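Local coordinates for protein hydroxyindole o-methyltransferase (Homo sapiens, PDB 4A6D) that transfers a methyl group from S-adenosylmethionine to the hydroxyl of N-acetylserotonin, forming melatonin, and works as a homodimer, at residues E283-E288 against T315-L320. Sequence-based numbering, arbitrary orientation. Where two conformers were deposited one is given.
With ZN (zinc ion), chain C; SO4 (sulfate ion), chain E.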
ATOM      1  N   GLU A 283     -11.938   6.734  20.961  1.00 63.67           N
ATOM      2  CA  GLU A 283     -10.706   6.727  20.187  1.00 64.22           C
ATOM      3  C   GLU A 283     -10.076   5.318  20.221  1.00 68.82           C
ATOM      4  O   GLU A 283     -10.443   4.496  21.062  1.00 68.81           O
ATOM      5  CB  GLU A 283      -9.695   7.776  20.739  1.00 64.94           C
ATOM      6  CG  GLU A 283     -10.108   9.249  20.699  1.00 69.06           C
ATOM      7  CD  GLU A 283     -10.056   9.958  19.362  1.00 77.45           C
ATOM      8  OE1 GLU A 283     -10.135   9.269  18.324  1.00 69.52           O
ATOM      9  OE2 GLU A 283     -10.030  11.210  19.351  1.00 70.08           O
ATOM     10  N   SER A 284      -9.130   5.066  19.300  1.00 63.94           N
ATOM     11  CA  SER A 284      -8.366   3.825  19.240  1.00 64.04           C
ATOM     12  C   SER A 284      -7.194   4.024  20.190  1.00 67.64           C
ATOM     13  O   SER A 284      -6.296   4.838  19.943  1.00 66.77           O
ATOM     14  CB  SER A 284      -7.858   3.552  17.816  1.00 64.72           C
ATOM     15  OG  SER A 284      -7.540   2.170  17.723  1.00 65.63           O
ATOM     16  N   LEU A 285      -7.213   3.301  21.275  1.00 65.86           N
ATOM     17  CA  LEU A 285      -6.213   3.443  22.322  1.00 66.96           C
ATOM     18  C   LEU A 285      -4.893   2.797  21.989  1.00 69.04           C
ATOM     19  O   LEU A 285      -4.852   1.653  21.541  1.00 68.97           O
ATOM     20  CB  LEU A 285      -6.754   2.925  23.680  1.00 68.44           C
ATOM     21  CG  LEU A 285      -7.920   3.707  24.305  1.00 73.64           C
ATOM     22  CD1 LEU A 285      -8.450   2.994  25.547  1.00 74.62           C
ATOM     23  CD2 LEU A 285      -7.513   5.124  24.655  1.00 74.65           C
ATOM     24  N   LEU A 286      -3.808   3.540  22.210  1.00 64.39           N
ATOM     25  CA  LEU A 286      -2.459   3.025  22.000  1.00 64.46           C
ATOM     26  C   LEU A 286      -2.040   2.248  23.237  1.00 69.91           C
ATOM     27  O   LEU A 286      -2.362   2.676  24.347  1.00 69.87           O
ATOM     28  CB  LEU A 286      -1.468   4.185  21.791  1.00 63.57           C
ATOM     29  CG  LEU A 286      -1.039   4.512  20.383  1.00 67.36           C
ATOM     30  CD1 LEU A 286       0.008   5.571  20.424  1.00 69.12           C
ATOM     31  CD2 LEU A 286      -0.458   3.300  19.643  1.00 69.60           C
ATOM     32  N   ASP A 287      -1.286   1.137  23.079  1.00 66.92           N
ATOM     33  CA  ASP A 287      -0.800   0.406  24.271  1.00 67.83           C
ATOM     34  C   ASP A 287       0.083   1.415  25.042  1.00 72.54           C
ATOM     35  O   ASP A 287       0.689   2.282  24.411  1.00 73.32           O
ATOM     36  CB  ASP A 287       0.084  -0.819  23.874  1.00 69.20           C
ATOM     37  CG  ASP A 287      -0.575  -2.010  23.162  1.00 76.35           C
ATOM     38  OD1 ASP A 287      -1.815  -2.104  23.185  1.00 76.39           O
ATOM     39  OD2 ASP A 287       0.177  -2.859  22.572  1.00 84.63           O
ATOM     40  N   GLU A 288       0.197   1.284  26.357  1.00 68.73           N
ATOM     41  CA  GLU A 288       1.045   2.172  27.157  1.00 69.52           C
ATOM     42  C   GLU A 288       2.501   2.374  26.694  1.00 76.75           C
ATOM     43  O   GLU A 288       3.045   3.461  26.891  1.00 77.69           O
ATOM     44  CB  GLU A 288       0.979   1.813  28.634  1.00 72.65           C
ATOM     45  CG  GLU A 288      -0.309   2.265  29.318  1.00 80.95           C
ATOM     46  CD  GLU A 288      -0.575   3.751  29.399  1.00 87.82           C
ATOM     47  OE1 GLU A 288       0.377   4.550  29.238  1.00 94.06           O
ATOM     48  OE2 GLU A 288      -1.746   4.115  29.643  1.00 79.60           O
ATOM     49  N   THR A 315      -3.236   6.673  29.659  1.00 70.01           N
ATOM     50  CA  THR A 315      -2.594   7.601  30.593  1.00 70.47           C
ATOM     51  C   THR A 315      -2.570   9.034  30.001  1.00 72.18           C
ATOM     52  O   THR A 315      -2.812  10.001  30.723  1.00 68.64           O
ATOM     53  CB  THR A 315      -1.200   7.052  30.933  1.00 82.01           C
ATOM     54  OG1 THR A 315      -1.345   5.863  31.718  1.00 87.05           O
ATOM     55  CG2 THR A 315      -0.353   8.027  31.684  1.00 79.93           C
ATOM     56  N   HIS A 316      -2.275   9.151  28.679  1.00 69.82           N
ATOM     57  CA  HIS A 316      -2.224  10.432  27.980  1.00 67.93           C
ATOM     58  C   HIS A 316      -3.599  11.099  27.981  1.00 67.25           C
ATOM     59  O   HIS A 316      -3.691  12.280  28.327  1.00 66.91           O
ATOM     60  CB  HIS A 316      -1.665  10.262  26.570  1.00 69.38           C
ATOM     61  CG  HIS A 316      -1.219  11.540  25.908  1.00 73.43           C
ATOM     62  ND1 HIS A 316      -0.470  11.515  24.746  1.00 75.15           N
ATOM     63  CD2 HIS A 316      -1.441  12.836  26.257  1.00 75.23           C
ATOM     64  CE1 HIS A 316      -0.251  12.781  24.434  1.00 74.84           C
ATOM     65  NE2 HIS A 316      -0.822  13.610  25.313  1.00 75.44           N
ATOM     66  N   TYR A 317      -4.669  10.336  27.672  1.00 63.09           N
ATOM     67  CA  TYR A 317      -6.057  10.827  27.714  1.00 62.63           C
ATOM     68  C   TYR A 317      -6.436  11.189  29.131  1.00 67.10           C
ATOM     69  O   TYR A 317      -7.129  12.184  29.323  1.00 67.83           O
ATOM     70  CB  TYR A 317      -7.053   9.818  27.137  1.00 63.65           C
ATOM     71  CG  TYR A 317      -7.049   9.753  25.620  1.00 64.68           C
ATOM     72  CD1 TYR A 317      -7.528  10.813  24.854  1.00 65.00           C
ATOM     73  CD2 TYR A 317      -6.584   8.621  24.950  1.00 66.08           C
ATOM     74  CE1 TYR A 317      -7.566  10.742  23.463  1.00 64.55           C
ATOM     75  CE2 TYR A 317      -6.617   8.538  23.555  1.00 66.14           C
ATOM     76  CZ  TYR A 317      -7.115   9.600  22.818  1.00 72.72           C
ATOM     77  OH  TYR A 317      -7.141   9.544  21.448  1.00 74.47           O
ATOM     78  N   HIS A 318      -5.883  10.458  30.122  1.00 63.58           N
ATOM     79  CA  HIS A 318      -6.083  10.731  31.541  1.00 64.16           C
ATOM     80  C   HIS A 318      -5.461  12.060  31.932  1.00 66.86           C
ATOM     81  O   HIS A 318      -6.145  12.822  32.588  1.00 65.59           O
ATOM     82  CB  HIS A 318      -5.549   9.575  32.431  1.00 66.88           C
ATOM     83  CG  HIS A 318      -6.047   9.612  33.847  1.00 71.58           C
ATOM     84  ND1 HIS A 318      -5.738   8.599  34.749  1.00 75.70           N
ATOM     85  CD2 HIS A 318      -6.837  10.518  34.471  1.00 72.27           C
ATOM     86  CE1 HIS A 318      -6.344   8.920  35.880  1.00 75.04           C
ATOM     87  NE2 HIS A 318      -7.013  10.071  35.767  1.00 73.95           N
ATOM     88  N   MET A 319      -4.180  12.344  31.540  1.00 66.38           N
ATOM     89  CA  MET A 319      -3.560  13.619  31.898  0.60 67.55           C
ATOM     90  C   MET A 319      -4.419  14.747  31.327  1.00 68.41           C
ATOM     91  O   MET A 319      -4.772  15.651  32.091  1.00 67.96           O
ATOM     92  CB  MET A 319      -2.092  13.716  31.435  0.60 71.88           C
ATOM     93  CG  MET A 319      -1.211  12.615  32.005  0.60 79.23           C
ATOM     94  SD  MET A 319       0.329  13.142  32.804  0.60 87.27           S
ATOM     95  CE  MET A 319       1.548  12.144  31.852  0.60 84.11           C
ATOM     96  N   LEU A 320      -4.818  14.662  30.019  1.00 63.02           N
ATOM     97  CA  LEU A 320      -5.659  15.650  29.336  1.00 60.36           C
ATOM     98  C   LEU A 320      -6.982  15.889  30.035  1.00 63.66           C
ATOM     99  O   LEU A 320      -7.287  17.041  30.348  1.00 62.75           O
ATOM    100  CB  LEU A 320      -5.857  15.326  27.833  1.00 57.98           C
ATOM    101  CG  LEU A 320      -4.646  15.525  26.908  1.00 61.24           C
ATOM    102  CD1 LEU A 320      -4.918  14.969  25.513  1.00 58.61           C
ATOM    103  CD2 LEU A 320      -4.281  16.989  26.763  1.00 64.27           C
TER
HETATM  104 ZN    ZN C1349      -0.830  14.002  34.431  0.50105.08          ZN
HETATM  105  S   SO4 E1351      -9.270  10.431  38.685  1.00 98.48           S
HETATM  106  O1  SO4 E1351      -8.708   9.119  39.038  1.00105.39           O
HETATM  107  O2  SO4 E1351      -9.978  10.284  37.418  1.00101.31           O
HETATM  108  O3  SO4 E1351     -10.190  10.951  39.736  1.00104.65           O
HETATM  109  O4  SO4 E1351      -8.172  11.398  38.504  1.00103.70           O
HETATM  110  O   HOH W   1      -5.960   7.428  20.270  1.00 64.47           O
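Tyr-317 reaches from its helix to segment 283-288 and packs against Glu-283 and Leu-285 in the buried half of the contact. CG swings beside the backbone N (chi1 -76°), which sends the phenol toward that segment; its OH lies 3.1 Å from Glu-283 CG, the two side chains crossing at about a right angle. Glu-283 OE2 bonds to the backbone N of His-255, the inferred catalytic residue. Farther back, Leu-285 CD2 rests 3.6 Å from Tyr-317 CD2. A water in the plane of the ring accepts from Tyr-317 OH at 2.7 Å and donates to Ser-284 O, tying the phenol to the backbone across from it. A phenylalanine here would probably leave the water on Ser-284 O without its phenolic donor and remove the contact of the hydroxyl with Glu-283 CG. On the exposed side the contact rests mainly on hydrogen bonds: Glu-288 OE2 takes Thr-315 N on its syn lone pair at 3.0 Å, while Thr-315 OG1 donates from above the carboxylate plane at 2.7 Å. The contact joins helix 314-324 of the Rossmann-like methyltransferase domain to the end of strand 278-283 and the loop leading to helix 294-305, with Leu-320 packing on helix 259-272.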